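Local coordinates for Fe-regulated protein B (Neisseria meningitidis, PDB 4AIP) that imports iron across the meningococcal outer membrane as a TonB-dependent transporter, probably by taking up iron-siderophore complexes, at residues L600-V606 with T635-A641; V351-T357 with K390-L395; T529-R533 with K560-A564; Y226-F232 with L727-G731; H494-S498 with G540-D545. All blocks are in the same frame, centred on the assembly; numbering follows the deposited sequence.

How the contacts relate
Contacts 1 and 5 are regular ladders between neighbouring antiparallel strands of the barrel wall. They lie on the same side of the chain's centre, and each puts aromatic or aliphatic groups on one face and smaller or polar groups on the other, turned to the plug. Contact 3 shares strand 532-544 with contact 5 but sits where that strand begins, about 35 Å away between centres, and there a glutamate carboxylate joins the backbone pairing. Contact 2 is a looser, water-bridged meeting of loop ends. Contact 5 is at the surface, contacts 1, 2 and 3 are partly buried, and contact 4 is buried; it ties an early loop to one near the C terminus, combining a tyrosine hydroxyl with proline and glycine packing.

Contact 1: L600-V606 with T635-A641; sequences LTAKVGV and TWTASLA
With chi1 at 62°, Val606 sets CG2 anti to its backbone N, while Trp636 has its ring carbon CG anti to the carbonyl carbon; the two side chains therefore run side by side, and the methyl settles over the indole. Val606 CG2 lies 3.4 Å from the centroid of the six-membered ring of Trp636, only 6° off the normal, a CH-pi contact. Indole NE1 is bonded to Gln659 on the next strand, which would help to set the rotation of the indole. Further along this face Val604 CG1 meets Ala638 CB at 4.0 Å, and Leu600 CD1 lies 4.1 Å from Leu640 CD1, the two leucines crossing obliquely. The backbones form an antiparallel ladder of the transmembrane beta-barrel of TonB-dependent receptors. Ser639 N gives its hydrogen to Lys603 O at 2.7 Å, and Thr637 N to Gly605 O at 2.8 Å and a nearly straight 170°; the return bond from Gly605 N is weak. On the other face, Ser639 OG lies alongside the Lys603 chain, which bends at chi3 and chi4, 3.5 Å from Lys603 CB and close to CE as well. Thr637 OG1 is bonded to the backbone O of Glu91 in the plug region, and Lys603 NZ makes a long, weak ion pair with the Glu91 carboxylate.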
# COMPACT_ATOMS: atom_id res chain seq x y z
N LEU B 600 38.81 -15.98 -18.27
CA LEU B 600 38.98 -14.55 -18.56
C LEU B 600 38.02 -14.13 -19.68
O LEU B 600 37.80 -14.88 -20.65
CB LEU B 600 40.44 -14.25 -18.97
CG LEU B 600 40.68 -12.87 -19.65
CD1 LEU B 600 40.65 -11.68 -18.63
CD2 LEU B 600 42.02 -12.82 -20.48
N THR B 601 37.44 -12.95 -19.58
CA THR B 601 36.46 -12.54 -20.57
C THR B 601 36.79 -11.08 -20.76
O THR B 601 36.77 -10.32 -19.77
CB THR B 601 34.93 -12.87 -20.14
OG1 THR B 601 34.74 -12.71 -18.71
CG2 THR B 601 34.57 -14.33 -20.41
N ALA B 602 37.14 -10.72 -22.01
CA ALA B 602 37.62 -9.36 -22.40
C ALA B 602 36.75 -8.84 -23.48
O ALA B 602 36.47 -9.60 -24.37
CB ALA B 602 39.04 -9.42 -22.94
N LYS B 603 36.38 -7.55 -23.44
CA LYS B 603 35.43 -7.00 -24.41
C LYS B 603 35.66 -5.52 -24.70
O LYS B 603 36.00 -4.75 -23.80
CB LYS B 603 33.99 -7.22 -23.93
CG LYS B 603 33.70 -8.69 -23.55
CD LYS B 603 32.23 -9.09 -23.53
CE LYS B 603 31.35 -8.14 -22.74
NZ LYS B 603 30.37 -9.02 -21.97
N VAL B 604 35.44 -5.12 -25.95
CA VAL B 604 35.57 -3.72 -26.42
C VAL B 604 34.55 -3.57 -27.48
O VAL B 604 34.18 -4.58 -28.11
CB VAL B 604 36.92 -3.38 -27.16
CG1 VAL B 604 37.92 -2.81 -26.22
CG2 VAL B 604 37.53 -4.60 -27.78
N GLY B 605 34.15 -2.32 -27.71
CA GLY B 605 33.14 -1.95 -28.66
C GLY B 605 33.17 -0.44 -28.83
O GLY B 605 33.59 0.29 -27.91
N VAL B 606 32.71 0.04 -30.00
CA VAL B 606 32.73 1.48 -30.35
C VAL B 606 31.61 1.71 -31.38
O VAL B 606 31.26 0.81 -32.17
CB VAL B 606 34.16 1.91 -30.96
CG1 VAL B 606 34.41 1.14 -32.25
CG2 VAL B 606 34.33 3.44 -31.25
N THR B 635 31.13 6.57 -28.95
CA THR B 635 31.05 5.91 -27.68
C THR B 635 31.85 4.67 -27.70
O THR B 635 31.66 3.80 -28.54
CB THR B 635 29.58 5.60 -27.36
OG1 THR B 635 28.89 6.83 -27.10
CG2 THR B 635 29.41 4.69 -26.17
N TRP B 636 32.73 4.57 -26.71
CA TRP B 636 33.56 3.40 -26.53
C TRP B 636 33.12 2.68 -25.27
O TRP B 636 32.84 3.30 -24.24
CB TRP B 636 35.04 3.83 -26.32
CG TRP B 636 35.61 4.60 -27.43
CD1 TRP B 636 35.43 5.95 -27.70
CD2 TRP B 636 36.46 4.10 -28.44
NE1 TRP B 636 36.13 6.30 -28.81
CE2 TRP B 636 36.78 5.19 -29.29
CE3 TRP B 636 36.98 2.84 -28.73
CZ2 TRP B 636 37.57 5.04 -30.42
CZ3 TRP B 636 37.81 2.70 -29.86
CH2 TRP B 636 38.08 3.79 -30.68
N THR B 637 33.13 1.36 -25.31
CA THR B 637 32.89 0.62 -24.09
C THR B 637 33.85 -0.52 -24.07
O THR B 637 34.23 -1.00 -25.11
CB THR B 637 31.46 0.02 -23.98
OG1 THR B 637 31.29 -0.95 -25.01
CG2 THR B 637 30.42 1.08 -24.04
N ALA B 638 34.17 -0.99 -22.88
CA ALA B 638 35.11 -2.06 -22.72
C ALA B 638 34.82 -2.78 -21.39
O ALA B 638 34.38 -2.14 -20.42
CB ALA B 638 36.58 -1.48 -22.67
N SER B 639 35.18 -4.06 -21.32
CA SER B 639 35.12 -4.73 -20.08
C SER B 639 36.22 -5.77 -19.93
O SER B 639 36.75 -6.26 -20.91
CB SER B 639 33.74 -5.33 -19.88
OG SER B 639 33.64 -6.61 -20.49
N LEU B 640 36.55 -6.11 -18.68
CA LEU B 640 37.61 -7.07 -18.35
C LEU B 640 37.12 -7.83 -17.12
O LEU B 640 36.73 -7.23 -16.13
CB LEU B 640 38.87 -6.27 -18.03
CG LEU B 640 40.29 -6.81 -18.13
CD1 LEU B 640 40.53 -7.61 -19.39
CD2 LEU B 640 41.24 -5.62 -18.08
N ALA B 641 37.09 -9.15 -17.17
CA ALA B 641 36.56 -9.87 -16.03
C ALA B 641 37.29 -11.16 -15.93
O ALA B 641 37.75 -11.69 -16.94
CB ALA B 641 35.04 -10.15 -16.20

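Contact 2: V351-T357 with K390-L395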
# COMPACT_ATOMS: atom_id res chain seq x y z
N VAL B 351 -5.42 21.53 -14.20
CA VAL B 351 -6.56 20.87 -13.61
C VAL B 351 -6.34 20.66 -12.12
O VAL B 351 -5.46 19.91 -11.67
CB VAL B 351 -6.89 19.53 -14.31
CG1 VAL B 351 -7.65 18.54 -13.36
CG2 VAL B 351 -7.64 19.77 -15.61
N LYS B 352 -7.19 21.32 -11.35
CA LYS B 352 -7.09 21.24 -9.92
C LYS B 352 -7.45 19.86 -9.37
O LYS B 352 -8.42 19.25 -9.80
CB LYS B 352 -8.01 22.29 -9.36
CG LYS B 352 -7.53 22.88 -8.09
CD LYS B 352 -8.69 23.64 -7.50
CE LYS B 352 -9.62 22.69 -6.65
NZ LYS B 352 -8.85 21.91 -5.56
N GLY B 353 -6.65 19.36 -8.44
CA GLY B 353 -6.84 18.04 -7.84
C GLY B 353 -6.45 16.90 -8.75
O GLY B 353 -5.78 17.12 -9.76
N PRO B 354 -6.89 15.68 -8.42
CA PRO B 354 -6.40 14.50 -9.15
C PRO B 354 -6.78 14.45 -10.62
O PRO B 354 -7.87 14.91 -11.03
CB PRO B 354 -7.06 13.32 -8.42
CG PRO B 354 -7.53 13.89 -7.14
CD PRO B 354 -7.92 15.29 -7.44
N ASN B 355 -5.82 13.96 -11.41
CA ASN B 355 -5.93 13.93 -12.83
C ASN B 355 -5.32 12.68 -13.36
O ASN B 355 -4.29 12.21 -12.90
CB ASN B 355 -5.27 15.16 -13.46
CG ASN B 355 -5.60 15.29 -14.94
OD1 ASN B 355 -6.73 15.10 -15.35
ND2 ASN B 355 -4.61 15.63 -15.75
N HIS B 356 -5.95 12.14 -14.37
CA HIS B 356 -5.70 10.80 -14.73
C HIS B 356 -5.78 10.74 -16.21
O HIS B 356 -6.75 11.16 -16.74
CB HIS B 356 -6.85 10.15 -14.09
CG HIS B 356 -6.88 8.72 -14.17
ND1 HIS B 356 -5.89 7.95 -13.66
CD2 HIS B 356 -7.85 7.90 -14.58
CE1 HIS B 356 -6.24 6.69 -13.78
NE2 HIS B 356 -7.42 6.63 -14.37
N THR B 357 -4.73 10.26 -16.86
CA THR B 357 -4.63 10.26 -18.29
C THR B 357 -4.31 8.87 -18.72
O THR B 357 -3.40 8.23 -18.19
CB THR B 357 -3.50 11.23 -18.75
OG1 THR B 357 -3.76 12.56 -18.26
CG2 THR B 357 -3.43 11.29 -20.25
N LYS B 390 -7.17 8.58 -23.78
CA LYS B 390 -8.31 9.08 -23.02
C LYS B 390 -7.96 10.15 -22.00
O LYS B 390 -7.40 9.84 -20.94
CB LYS B 390 -8.99 7.93 -22.33
CG LYS B 390 -9.02 6.77 -23.20
CD LYS B 390 -9.37 5.52 -22.47
CE LYS B 390 -9.43 4.42 -23.51
NZ LYS B 390 -9.63 3.07 -22.98
N PRO B 391 -8.29 11.41 -22.30
CA PRO B 391 -8.12 12.38 -21.22
C PRO B 391 -9.22 12.14 -20.22
O PRO B 391 -10.22 11.47 -20.54
CB PRO B 391 -8.35 13.75 -21.88
CG PRO B 391 -8.51 13.51 -23.33
CD PRO B 391 -8.89 12.02 -23.50
N GLN B 392 -9.06 12.71 -19.04
CA GLN B 392 -10.08 12.68 -18.03
C GLN B 392 -11.32 13.47 -18.39
O GLN B 392 -12.42 13.15 -17.92
CB GLN B 392 -9.51 13.29 -16.79
CG GLN B 392 -10.37 13.15 -15.59
CD GLN B 392 -9.57 13.44 -14.31
OE1 GLN B 392 -9.27 14.60 -13.99
NE2 GLN B 392 -9.24 12.38 -13.56
N ALA B 393 -11.13 14.53 -19.18
CA ALA B 393 -12.16 15.49 -19.54
C ALA B 393 -11.58 16.42 -20.60
O ALA B 393 -10.42 16.81 -20.50
CB ALA B 393 -12.53 16.28 -18.35
N PHE B 394 -12.38 16.81 -21.61
CA PHE B 394 -11.90 17.75 -22.64
C PHE B 394 -12.09 19.15 -22.19
O PHE B 394 -13.06 19.43 -21.51
CB PHE B 394 -12.54 17.50 -23.98
CG PHE B 394 -12.06 16.25 -24.63
CD1 PHE B 394 -10.86 16.20 -25.26
CD2 PHE B 394 -12.82 15.08 -24.56
CE1 PHE B 394 -10.45 15.06 -25.85
CE2 PHE B 394 -12.37 13.94 -25.16
CZ PHE B 394 -11.21 13.92 -25.78
N LEU B 395 -11.15 20.02 -22.54
CA LEU B 395 -11.05 21.34 -21.88
C LEU B 395 -11.06 22.66 -22.67
O LEU B 395 -11.00 23.71 -22.06
CB LEU B 395 -9.87 21.35 -20.91
CG LEU B 395 -9.82 20.41 -19.72
CD1 LEU B 395 -8.50 20.60 -19.08
CD2 LEU B 395 -10.89 20.65 -18.71
O HOH W 1 -8.42 9.35 -17.92
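Gln392 reaches across to the start of strand 355-371 and lays its side chain across the Asn355 side chain and the backbone and CB of His356. Its chain is extended, with CG anti to the backbone N (chi1 -171°), which carries the terminal amide between Pro354 and His356. There the amide crosses that of Asn355, the two planes turned 70° apart. The modelled orientation of the Gln392 amide is doubtful, but whichever way it is turned, the group lies close to Pro354 O, Asn355 OD1 and His356 N. Nearer the root, Gln392 CB sits 3.5 Å from His356 O and 3.6 Å from Asn355 OD1. The other end of the Asn355 amide, ND2, is bonded to Asp342, which holds the side chain in place beside Gln392. The two segments meet at one end of a barrel hairpin, strands 355-371 and 376-390, where the chain passes from regular pairing into the connecting loops of the TonB-dependent receptor fold. A water spans the parting backbones, donating to His356 O at 2.7 Å and to Lys390 O at 3.2 Å. At the far end the contact turns apolar: Val351 CG2 meets Leu395 CD1 at 3.7 Å, the two branched chains lying aslant each other. Pro354 also packs on Ile278 of the second subunit, and Phe394 on Asn236 of that same neighbouring chain.

Contact 3: T529-R533 with K560-A564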
# COMPACT_ATOMS: atom_id res chain seq x y z
N THR B 529 -1.53 13.60 -45.34
CA THR B 529 -0.36 13.25 -44.56
C THR B 529 -0.14 11.80 -44.59
O THR B 529 -1.08 11.04 -44.69
CB THR B 529 -0.22 13.92 -43.17
OG1 THR B 529 0.09 12.95 -42.16
CG2 THR B 529 -1.38 14.67 -42.81
N LYS B 530 1.11 11.41 -44.57
CA LYS B 530 1.41 10.01 -44.73
C LYS B 530 2.47 9.58 -43.80
O LYS B 530 2.98 10.34 -43.00
CB LYS B 530 1.86 9.76 -46.12
CG LYS B 530 2.60 10.96 -46.65
CD LYS B 530 3.40 10.56 -47.80
CE LYS B 530 2.52 9.74 -48.79
NZ LYS B 530 1.47 10.65 -49.36
N ALA B 531 2.80 8.30 -43.94
CA ALA B 531 3.70 7.68 -43.03
C ALA B 531 5.12 8.05 -43.45
O ALA B 531 5.39 8.32 -44.60
CB ALA B 531 3.48 6.15 -43.02
N GLU B 532 6.01 8.06 -42.47
CA GLU B 532 7.44 8.15 -42.67
C GLU B 532 7.90 6.87 -43.31
O GLU B 532 7.34 5.80 -43.04
CB GLU B 532 8.14 8.27 -41.31
CG GLU B 532 7.84 9.58 -40.64
CD GLU B 532 8.40 9.70 -39.23
OE1 GLU B 532 8.66 8.62 -38.61
OE2 GLU B 532 8.53 10.85 -38.75
N ARG B 533 8.93 6.95 -44.14
CA ARG B 533 9.34 5.78 -44.83
C ARG B 533 10.84 5.70 -44.94
O ARG B 533 11.47 6.57 -45.51
CB ARG B 533 8.73 5.73 -46.20
CG ARG B 533 9.00 4.41 -46.85
CD ARG B 533 8.16 4.31 -48.08
NE ARG B 533 8.12 2.93 -48.58
CZ ARG B 533 8.53 2.54 -49.78
NH1 ARG B 533 8.97 3.41 -50.68
NH2 ARG B 533 8.49 1.27 -50.08
N LYS B 560 11.87 9.46 -45.39
CA LYS B 560 11.12 10.51 -46.06
C LYS B 560 9.88 10.81 -45.28
O LYS B 560 9.38 9.92 -44.56
CB LYS B 560 10.74 10.04 -47.47
CG LYS B 560 11.98 9.72 -48.37
CD LYS B 560 11.72 9.80 -49.91
CE LYS B 560 13.03 9.90 -50.63
NZ LYS B 560 12.85 10.28 -52.04
N ASP B 561 9.36 12.03 -45.42
CA ASP B 561 8.07 12.44 -44.83
C ASP B 561 8.03 12.46 -43.29
O ASP B 561 6.97 12.29 -42.65
CB ASP B 561 6.91 11.63 -45.39
CG ASP B 561 6.76 11.80 -46.90
OD1 ASP B 561 6.84 12.94 -47.34
OD2 ASP B 561 6.55 10.81 -47.63
N ALA B 562 9.18 12.75 -42.68
CA ALA B 562 9.23 12.97 -41.25
C ALA B 562 8.21 14.00 -40.78
O ALA B 562 7.91 14.98 -41.49
CB ALA B 562 10.62 13.41 -40.86
N LEU B 563 7.68 13.80 -39.57
CA LEU B 563 6.64 14.65 -39.06
C LEU B 563 7.05 15.05 -37.70
O LEU B 563 7.53 14.23 -36.93
CB LEU B 563 5.32 13.88 -38.85
CG LEU B 563 4.79 12.97 -39.95
CD1 LEU B 563 5.05 11.50 -39.61
CD2 LEU B 563 3.32 13.27 -40.05
N ALA B 564 6.79 16.29 -37.32
CA ALA B 564 7.08 16.60 -35.94
C ALA B 564 6.07 17.53 -35.34
O ALA B 564 5.13 17.08 -34.72
CB ALA B 564 8.50 17.11 -35.78
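Glu532 crosses from one strand of a barrel hairpin, 532-544 with 548-563, to the other, and each part of its side chain meets something different. Glu532 CB lies 3.9 Å from Lys560 O. Glu532 CG, anti to the carbonyl carbon (chi1 -68°), touches both Asp561 O and Leu563 CD1, 3.5 Å from each. The chain stays extended through chi2, carrying Glu532 CD to 3.8 Å from Leu563 CD1. At the tip, Glu532 OE2 accepts the backbone N-H of Leu563, 3.2 Å from Leu563 N, through the anti lone pair that faces away from OE1. The other oxygen forms a salt bridge with Arg509, so the carboxylate is gripped at both ends; the arginine would probably favour the charged form of Glu532.

The carboxylate takes over where the regular ladder stops. Arg533 and Lys560 make an antiparallel hydrogen-bonded pair, N to O in both directions, and at Asp561 the chain then turns a corner with positive phi. Past that corner, the Leu563 and Thr529 side chains cross at about a right angle, CD2 of the leucine nearest Thr529 OG1; that buried hydroxyl has no polar partner in the model. Before the strand, Lys530 CD meets Asp561 OD2 at 3.2 Å, and the bends beyond it, at chi3 and chi4, leave Lys530 NZ 5.4 Å from that same Asp561 OD2.

Contact 4: Y226-F232 with L727-G731; sequences YEAGKGF and LPGVG
Two hydrogen bonds tie Tyr226 and Glu227 to Pro728 and Gly731. One runs 2.7 Å from Tyr226 OH to Pro728 O, arriving 16° out of the carbonyl plane. The other, equally short, goes from Gly731 N to Glu227 O, in the carbonyl plane and on a lone pair. The tyrosine is thus held at its tip by one loop, while at its root the backbone N is bonded to Ser244.

Contacts with the aromatic rings come next. With chi1 at 74°, Tyr226 places its ring between its own backbone N and carbonyl carbon, turned to segment 727-731. Val730 CG2 sits over one face, 4.2 Å from the Tyr226 ring centroid, a CH-pi contact, while the carbonyl oxygens of Pro728 and Gly729 line the edge near the ring plane. Phe232 receives Pro728 CG over one face, displaced toward the rim, the two side chains meeting at about a right angle.

Apolar and backbone packing fills in the rest. Pro728 CG also presses on Ala228 CB at 3.5 Å, so the same proline carbon meets both Ala228 and Phe232. Gly731 CA comes within 3.4 Å of Gly229 N. Gly229 itself starts a type II turn that ends at Phe232.

The arrangement joins the loop between strands 212-223 and 246-259 to the one leading into the last barrel strand, 733-741. Segment 727-731 belongs to the predicted C-terminal signature of TonB-dependent receptors, whose closing strand pairs with strand 185-194 to complete the barrel.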
# COMPACT_ATOMS: atom_id res chain seq x y z
N TYR B 226 19.23 11.02 -6.04
CA TYR B 226 20.58 10.57 -6.27
C TYR B 226 21.58 11.71 -6.23
O TYR B 226 21.27 12.84 -6.60
CB TYR B 226 20.70 9.77 -7.59
CG TYR B 226 20.64 10.61 -8.84
CD1 TYR B 226 19.43 10.90 -9.45
CD2 TYR B 226 21.82 11.10 -9.42
CE1 TYR B 226 19.36 11.65 -10.60
CE2 TYR B 226 21.77 11.87 -10.60
CZ TYR B 226 20.52 12.14 -11.18
OH TYR B 226 20.43 12.91 -12.30
N GLU B 227 22.77 11.38 -5.76
CA GLU B 227 23.88 12.30 -5.71
C GLU B 227 24.65 12.23 -7.04
O GLU B 227 25.07 11.16 -7.45
CB GLU B 227 24.77 11.92 -4.54
CG GLU B 227 25.94 12.83 -4.26
CD GLU B 227 26.60 12.50 -2.92
OE1 GLU B 227 25.87 12.27 -1.93
OE2 GLU B 227 27.85 12.50 -2.88
N ALA B 228 24.79 13.35 -7.73
CA ALA B 228 25.63 13.39 -8.95
C ALA B 228 27.12 13.36 -8.58
O ALA B 228 27.49 13.42 -7.40
CB ALA B 228 25.32 14.59 -9.74
N GLY B 229 27.96 13.24 -9.59
CA GLY B 229 29.40 13.22 -9.39
C GLY B 229 29.93 14.50 -8.79
O GLY B 229 29.23 15.51 -8.60
N LYS B 230 31.21 14.47 -8.50
CA LYS B 230 31.87 15.54 -7.76
C LYS B 230 31.90 16.93 -8.41
O LYS B 230 32.36 17.10 -9.53
CB LYS B 230 33.26 15.09 -7.43
CG LYS B 230 34.02 16.12 -6.70
CD LYS B 230 35.44 15.83 -6.86
CE LYS B 230 36.12 16.29 -5.64
NZ LYS B 230 37.52 16.50 -6.00
N GLY B 231 31.42 17.92 -7.67
CA GLY B 231 31.32 19.26 -8.17
C GLY B 231 29.90 19.71 -8.39
O GLY B 231 29.65 20.90 -8.48
N PHE B 232 28.97 18.75 -8.49
CA PHE B 232 27.55 19.08 -8.62
C PHE B 232 27.01 19.69 -7.35
O PHE B 232 27.26 19.22 -6.25
CB PHE B 232 26.69 17.87 -9.03
CG PHE B 232 25.20 18.17 -9.09
CD1 PHE B 232 24.66 18.90 -10.16
CD2 PHE B 232 24.35 17.78 -8.06
CE1 PHE B 232 23.31 19.21 -10.22
CE2 PHE B 232 22.99 18.10 -8.10
CZ PHE B 232 22.47 18.82 -9.20
N LEU B 727 20.13 16.89 -16.49
CA LEU B 727 20.19 15.91 -15.41
C LEU B 727 21.45 15.08 -15.48
O LEU B 727 21.64 14.32 -16.42
CB LEU B 727 18.95 14.99 -15.39
CG LEU B 727 17.58 15.60 -15.08
CD1 LEU B 727 16.52 14.56 -15.28
CD2 LEU B 727 17.54 16.10 -13.69
N PRO B 728 22.31 15.19 -14.47
CA PRO B 728 23.61 14.54 -14.57
C PRO B 728 23.53 13.04 -14.36
O PRO B 728 22.53 12.53 -13.89
CB PRO B 728 24.44 15.20 -13.44
CG PRO B 728 23.46 15.73 -12.48
CD PRO B 728 22.12 15.90 -13.19
N GLY B 729 24.60 12.34 -14.73
CA GLY B 729 24.75 10.91 -14.40
C GLY B 729 24.82 10.68 -12.89
O GLY B 729 25.11 11.61 -12.10
N VAL B 730 24.58 9.44 -12.48
CA VAL B 730 24.58 9.18 -11.08
C VAL B 730 26.01 9.27 -10.69
O VAL B 730 26.91 8.76 -11.38
CB VAL B 730 23.93 7.82 -10.68
CG1 VAL B 730 23.99 7.60 -9.14
CG2 VAL B 730 22.40 7.71 -11.17
N GLY B 731 26.27 9.96 -9.59
CA GLY B 731 27.59 9.90 -9.05
C GLY B 731 27.88 8.50 -8.59
O GLY B 731 27.15 7.56 -8.87

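Contact 5: H494-S498 with G540-D545; sequences HWSFS and GFNYND
Tyr543 turns the edge of its ring to the face of Trp495, planes at 58° and ring centroids 4.8 Å apart: an edge-to-face pair between antiparallel barrel strands. Tyr543 CD1 does the touching, 3.5 Å above the indole plane of Trp495 and over the centre of the ring. The tyrosine gets there with CG anti to its backbone N (chi1 174°), whereas Trp495 has CG beside its own N, and the two side chains slant across each other.

His494, just ahead of the strand, lies over the end of the partner segment. Asp545 CB sits over the face of the His494 imidazole, 3.6 Å from the centroid, while the Asp545 carboxylate plane is turned 66° from that ring. Between these two contacts, Tyr543 OH donates to Asp545 OD2 at 2.6 Å, which links the tyrosine's far end to the residue that packs on the histidine. Farther along the same face, the Phe497 and Phe541 side chains slant across each other, Phe497 CD2 to Phe541 CB 3.9 Å.

In the ladder, Ser496 and Asn542 are bonded both ways; Ser498 and Gly540 form the next pair, its bond from Ser498 N weak. Asn544 N adds a bond to His494 O at 3.2 Å. On the serine face Ser498 OG is bonded to Arg62 O in the N-terminal part of the chain.

Asp545 OD1 accepts the backbone N-H groups of Thr547 and Phe548, in the turn after the strand. With OD2 holding the tyrosine, both carboxylate oxygens are engaged, which would probably favour the charged form of Asp545.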
# COMPACT_ATOMS: atom_id res chain seq x y z
N HIS B 494 34.01 -19.74 -39.42
CA HIS B 494 34.22 -18.64 -38.50
C HIS B 494 33.81 -17.32 -39.09
O HIS B 494 34.08 -16.30 -38.49
CB HIS B 494 35.70 -18.54 -38.09
CG HIS B 494 36.24 -19.77 -37.40
ND1 HIS B 494 37.59 -20.08 -37.38
CD2 HIS B 494 35.62 -20.74 -36.68
CE1 HIS B 494 37.77 -21.18 -36.68
NE2 HIS B 494 36.59 -21.61 -36.26
N TRP B 495 33.17 -17.28 -40.25
CA TRP B 495 32.93 -15.99 -40.90
C TRP B 495 31.58 -15.85 -41.54
O TRP B 495 31.18 -16.76 -42.31
CB TRP B 495 33.88 -15.80 -42.05
CG TRP B 495 35.29 -15.67 -41.72
CD1 TRP B 495 36.25 -16.67 -41.68
CD2 TRP B 495 35.99 -14.45 -41.47
NE1 TRP B 495 37.49 -16.14 -41.38
CE2 TRP B 495 37.36 -14.78 -41.24
CE3 TRP B 495 35.58 -13.09 -41.38
CZ2 TRP B 495 38.34 -13.81 -40.93
CZ3 TRP B 495 36.55 -12.11 -41.05
CH2 TRP B 495 37.92 -12.47 -40.84
N SER B 496 30.94 -14.69 -41.32
CA SER B 496 29.81 -14.24 -42.10
C SER B 496 30.04 -12.84 -42.56
O SER B 496 30.79 -12.12 -41.94
CB SER B 496 28.56 -14.21 -41.25
OG SER B 496 28.49 -15.41 -40.51
N PHE B 497 29.34 -12.45 -43.63
CA PHE B 497 29.31 -11.09 -44.13
C PHE B 497 27.87 -10.87 -44.55
O PHE B 497 27.16 -11.83 -44.85
CB PHE B 497 30.25 -10.93 -45.33
CG PHE B 497 31.63 -11.47 -45.08
CD1 PHE B 497 31.91 -12.83 -45.24
CD2 PHE B 497 32.65 -10.61 -44.69
CE1 PHE B 497 33.19 -13.34 -44.99
CE2 PHE B 497 33.91 -11.10 -44.41
CZ PHE B 497 34.20 -12.47 -44.57
N SER B 498 27.44 -9.62 -44.60
CA SER B 498 26.03 -9.32 -44.64
C SER B 498 25.78 -8.06 -45.34
O SER B 498 26.61 -7.14 -45.29
CB SER B 498 25.53 -9.00 -43.24
OG SER B 498 25.94 -9.99 -42.36
N GLY B 540 27.86 -5.79 -43.03
CA GLY B 540 28.35 -6.28 -41.78
C GLY B 540 29.21 -7.50 -41.90
O GLY B 540 29.27 -8.12 -42.95
N PHE B 541 29.92 -7.83 -40.83
CA PHE B 541 30.68 -9.05 -40.83
C PHE B 541 30.64 -9.57 -39.41
O PHE B 541 30.48 -8.76 -38.47
CB PHE B 541 32.12 -8.79 -41.30
CG PHE B 541 33.01 -8.20 -40.25
CD1 PHE B 541 33.71 -9.03 -39.36
CD2 PHE B 541 33.15 -6.82 -40.12
CE1 PHE B 541 34.56 -8.47 -38.34
CE2 PHE B 541 34.01 -6.27 -39.12
CZ PHE B 541 34.70 -7.10 -38.25
N ASN B 542 30.79 -10.89 -39.26
CA ASN B 542 30.99 -11.50 -37.97
C ASN B 542 32.13 -12.48 -38.05
O ASN B 542 32.16 -13.39 -38.90
CB ASN B 542 29.77 -12.27 -37.50
CG ASN B 542 28.55 -11.40 -37.41
OD1 ASN B 542 28.23 -10.92 -36.31
ND2 ASN B 542 27.86 -11.16 -38.55
N TYR B 543 33.07 -12.32 -37.13
CA TYR B 543 34.06 -13.32 -36.95
C TYR B 543 33.83 -13.97 -35.54
O TYR B 543 33.48 -13.26 -34.58
CB TYR B 543 35.44 -12.70 -37.15
CG TYR B 543 36.48 -13.67 -36.84
CD1 TYR B 543 36.84 -14.62 -37.77
CD2 TYR B 543 37.06 -13.72 -35.57
CE1 TYR B 543 37.78 -15.57 -37.50
CE2 TYR B 543 38.02 -14.67 -35.27
CZ TYR B 543 38.37 -15.60 -36.26
OH TYR B 543 39.30 -16.58 -36.03
N ASN B 544 33.99 -15.29 -35.42
CA ASN B 544 34.08 -15.96 -34.12
C ASN B 544 34.74 -17.31 -34.27
O ASN B 544 34.24 -18.18 -35.00
CB ASN B 544 32.70 -16.23 -33.56
CG ASN B 544 32.73 -16.98 -32.19
OD1 ASN B 544 33.79 -17.29 -31.58
ND2 ASN B 544 31.54 -17.29 -31.71
N ASP B 545 35.83 -17.54 -33.55
CA ASP B 545 36.51 -18.81 -33.69
C ASP B 545 36.46 -19.63 -32.41
O ASP B 545 37.05 -20.70 -32.32
CB ASP B 545 37.93 -18.59 -34.16
CG ASP B 545 38.80 -17.95 -33.11
OD1 ASP B 545 38.64 -18.24 -31.90
OD2 ASP B 545 39.68 -17.16 -33.51